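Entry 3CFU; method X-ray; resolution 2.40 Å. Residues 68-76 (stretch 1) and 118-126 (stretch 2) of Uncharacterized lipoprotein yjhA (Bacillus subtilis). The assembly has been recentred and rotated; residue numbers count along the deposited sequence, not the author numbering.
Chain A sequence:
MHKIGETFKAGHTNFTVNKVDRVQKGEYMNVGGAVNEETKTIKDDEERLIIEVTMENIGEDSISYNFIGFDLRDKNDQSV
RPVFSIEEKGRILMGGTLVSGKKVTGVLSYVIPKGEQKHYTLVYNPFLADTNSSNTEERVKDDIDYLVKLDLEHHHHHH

Stretch 1 68-76: IGFDLRDKN
Stretch 2, residues 118-126: KHYTLVYNP

Two antiparallel strands, 70-73 and one running through Thr121 to Tyr124, lie side by side with axes 4.7 Å apart at closest approach and N-to-C directions 153° apart. Strand 70-73 directly follows the end of a 3-10 segment at 68-69; the second strand lies downstream of a 3-10 end at 118-119. The register pairs Phe70 with Tyr124, Asp71 with Val123, Leu72 with Leu122 (CA to CA 4.7 Å) and Arg73 with Thr121. Strand phi/psi values are extended, from -163/144 at Asp71 to -89/140 at Leu122.

Asp71 and Val123 form one hydrogen-bonded pair: Val123 N donates to Asp71 O (2.7 Å), and Asp71 N returns a weak bond to Val123 O (3.3 Å). At the next such pair, Arg73 N reaches Thr121 O at 3.1 Å, while Thr121 N to Arg73 O is weak (3.3 Å). Asn125 N donates to Gly69 O (3.3 Å, 172°), extending the ladder beyond the strands.

Phe70, Leu72, Leu122 and Tyr124 share one face. Phe70 (m, chi2 94°) and Tyr124 (t, chi2 58°) bring CE2 and CD1, respectively, to 3.4 Å; their planes lie 23° apart, but the rings are slid and barely overlap, with centroids 5.4 Å apart. Leu72 and Leu122 both adopt t,p, and their CD1 atoms meet at 4.0 Å. Leu72 CD2 also packs 3.7 Å from CD1 of Tyr120 (m, chi2 -98°).

The other face carries Asp71, Arg73, Thr121 (m) and Val123 (t). Arg73 (m,t,t, chi4 159°) extends its guanidinium over Val123, NH1 lying 3.4 Å from CG2, so the methyl covers one guanidinium face. Asp71 (t, chi2 29°) complements that charge through a salt bridge whose hydrogen bond, Arg73 NE to Asp71 OD2 at 3.5 Å, is weak. Beyond the strand, the CA-to-CB bond of Asp74 (m, chi2 -30°) points sideways, but the end of the side chain comes nearer, bringing OD1 to 3.0 Å from Tyr120 CE1.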

# COMPACT_ATOMS: atom_id res chain seq x y z
N ILE A 68 -5.28 4.76 -3.22
CA ILE A 68 -5.50 5.81 -2.22
C ILE A 68 -5.65 5.30 -0.79
O ILE A 68 -5.59 6.07 0.16
CB ILE A 68 -6.76 6.67 -2.54
CG1 ILE A 68 -8.01 5.79 -2.58
CG2 ILE A 68 -6.55 7.43 -3.87
CD1 ILE A 68 -9.32 6.57 -2.58
N GLY A 69 -5.84 4.00 -0.65
CA GLY A 69 -6.00 3.45 0.68
C GLY A 69 -4.67 3.25 1.38
O GLY A 69 -4.63 2.76 2.50
N PHE A 70 -3.60 3.66 0.73
CA PHE A 70 -2.27 3.49 1.28
C PHE A 70 -1.49 4.76 1.53
O PHE A 70 -1.68 5.77 0.84
CB PHE A 70 -1.46 2.57 0.37
CG PHE A 70 -2.03 1.20 0.25
CD1 PHE A 70 -2.89 0.88 -0.79
CD2 PHE A 70 -1.75 0.25 1.21
CE1 PHE A 70 -3.47 -0.38 -0.87
CE2 PHE A 70 -2.33 -1.02 1.15
CZ PHE A 70 -3.19 -1.33 0.10
N ASP A 71 -0.59 4.72 2.50
CA ASP A 71 0.21 5.88 2.83
C ASP A 71 1.43 5.48 3.65
O ASP A 71 1.36 4.56 4.47
CB ASP A 71 -0.64 6.89 3.59
CG ASP A 71 0.08 8.19 3.85
OD1 ASP A 71 0.96 8.55 3.04
OD2 ASP A 71 -0.23 8.87 4.85
N LEU A 72 2.54 6.16 3.41
CA LEU A 72 3.79 5.91 4.12
C LEU A 72 4.09 7.14 4.97
O LEU A 72 4.09 8.27 4.47
CB LEU A 72 4.93 5.67 3.14
CG LEU A 72 6.18 4.96 3.66
CD1 LEU A 72 5.86 3.48 3.89
CD2 LEU A 72 7.31 5.11 2.65
N ARG A 73 4.36 6.93 6.25
CA ARG A 73 4.65 8.03 7.15
C ARG A 73 6.08 7.97 7.73
O ARG A 73 6.69 6.90 7.79
CB ARG A 73 3.60 8.05 8.28
CG ARG A 73 2.19 8.36 7.78
CD ARG A 73 1.11 8.21 8.84
NE ARG A 73 -0.22 8.34 8.26
CZ ARG A 73 -1.34 7.89 8.81
NH1 ARG A 73 -1.29 7.26 9.98
NH2 ARG A 73 -2.51 8.03 8.18
N ASP A 74 6.60 9.13 8.12
CA ASP A 74 7.94 9.28 8.71
C ASP A 74 7.89 9.03 10.21
O ASP A 74 6.86 8.65 10.76
CB ASP A 74 8.47 10.71 8.55
CG ASP A 74 8.82 11.07 7.12
OD1 ASP A 74 9.20 10.15 6.37
OD2 ASP A 74 8.73 12.27 6.77
N LYS A 75 9.03 9.28 10.86
CA LYS A 75 9.10 9.17 12.31
C LYS A 75 8.31 10.41 12.76
O LYS A 75 7.70 10.40 13.83
CB LYS A 75 10.56 9.26 12.80
CG LYS A 75 10.76 8.97 14.29
CD LYS A 75 10.39 10.16 15.17
CE LYS A 75 10.97 10.00 16.58
NZ LYS A 75 10.74 11.22 17.42
N ASN A 76 8.31 11.46 11.93
CA ASN A 76 7.56 12.67 12.26
C ASN A 76 6.11 12.55 11.73
O ASN A 76 5.39 13.54 11.61
CB ASN A 76 8.22 13.92 11.67
CG ASN A 76 9.74 13.90 11.78
OD1 ASN A 76 10.29 13.54 12.82
ND2 ASN A 76 10.41 14.29 10.71
N LYS A 118 13.97 1.81 8.38
CA LYS A 118 13.40 1.49 9.67
C LYS A 118 12.55 2.58 10.31
O LYS A 118 11.81 2.32 11.25
CB LYS A 118 14.49 1.06 10.62
N HIS A 119 12.65 3.80 9.80
CA HIS A 119 11.89 4.92 10.36
C HIS A 119 10.52 5.06 9.69
O HIS A 119 9.81 6.03 9.93
CB HIS A 119 12.68 6.21 10.18
CG HIS A 119 13.99 6.22 10.91
ND1 HIS A 119 15.05 7.01 10.52
CD2 HIS A 119 14.40 5.53 12.00
CE1 HIS A 119 16.07 6.80 11.35
NE2 HIS A 119 15.70 5.91 12.25
N TYR A 120 10.15 4.08 8.87
CA TYR A 120 8.89 4.16 8.13
C TYR A 120 7.80 3.15 8.46
O TYR A 120 8.04 1.96 8.68
CB TYR A 120 9.20 4.11 6.64
CG TYR A 120 9.94 5.33 6.15
CD1 TYR A 120 9.26 6.38 5.53
CD2 TYR A 120 11.32 5.46 6.34
CE1 TYR A 120 9.92 7.53 5.11
CE2 TYR A 120 12.00 6.61 5.92
CZ TYR A 120 11.29 7.64 5.31
OH TYR A 120 11.96 8.76 4.87
N THR A 121 6.57 3.65 8.47
CA THR A 121 5.41 2.84 8.77
C THR A 121 4.44 2.89 7.59
O THR A 121 4.12 3.96 7.08
CB THR A 121 4.69 3.37 10.01
OG1 THR A 121 5.64 3.57 11.06
CG2 THR A 121 3.62 2.38 10.49
N LEU A 122 3.99 1.72 7.14
CA LEU A 122 3.03 1.70 6.06
C LEU A 122 1.68 1.76 6.77
O LEU A 122 1.50 1.16 7.83
CB LEU A 122 3.13 0.42 5.23
CG LEU A 122 2.13 0.42 4.06
CD1 LEU A 122 2.55 1.47 3.04
CD2 LEU A 122 2.04 -0.95 3.42
N VAL A 123 0.76 2.53 6.19
CA VAL A 123 -0.57 2.70 6.75
C VAL A 123 -1.57 2.10 5.78
O VAL A 123 -1.47 2.29 4.56
CB VAL A 123 -0.92 4.19 6.95
CG1 VAL A 123 -2.36 4.31 7.44
CG2 VAL A 123 0.06 4.85 7.94
N TYR A 124 -2.55 1.39 6.32
CA TYR A 124 -3.56 0.78 5.50
C TYR A 124 -4.93 1.04 6.10
O TYR A 124 -5.16 0.70 7.26
CB TYR A 124 -3.32 -0.74 5.40
CG TYR A 124 -4.45 -1.51 4.75
CD1 TYR A 124 -4.86 -1.20 3.46
CD2 TYR A 124 -5.11 -2.52 5.43
CE1 TYR A 124 -5.91 -1.89 2.85
CE2 TYR A 124 -6.16 -3.22 4.83
CZ TYR A 124 -6.55 -2.90 3.54
OH TYR A 124 -7.58 -3.56 2.91
N ASN A 125 -5.81 1.68 5.34
CA ASN A 125 -7.17 1.94 5.81
C ASN A 125 -8.09 1.20 4.83
O ASN A 125 -8.26 1.60 3.67
CB ASN A 125 -7.49 3.45 5.80
CG ASN A 125 -8.82 3.76 6.50
OD1 ASN A 125 -9.87 3.19 6.16
ND2 ASN A 125 -8.78 4.66 7.48
N PRO A 126 -8.69 0.09 5.29
CA PRO A 126 -9.59 -0.72 4.45
C PRO A 126 -10.83 0.00 3.92
O PRO A 126 -11.31 -0.30 2.83
CB PRO A 126 -9.91 -1.94 5.33
CG PRO A 126 -9.74 -1.42 6.73
CD PRO A 126 -8.56 -0.46 6.65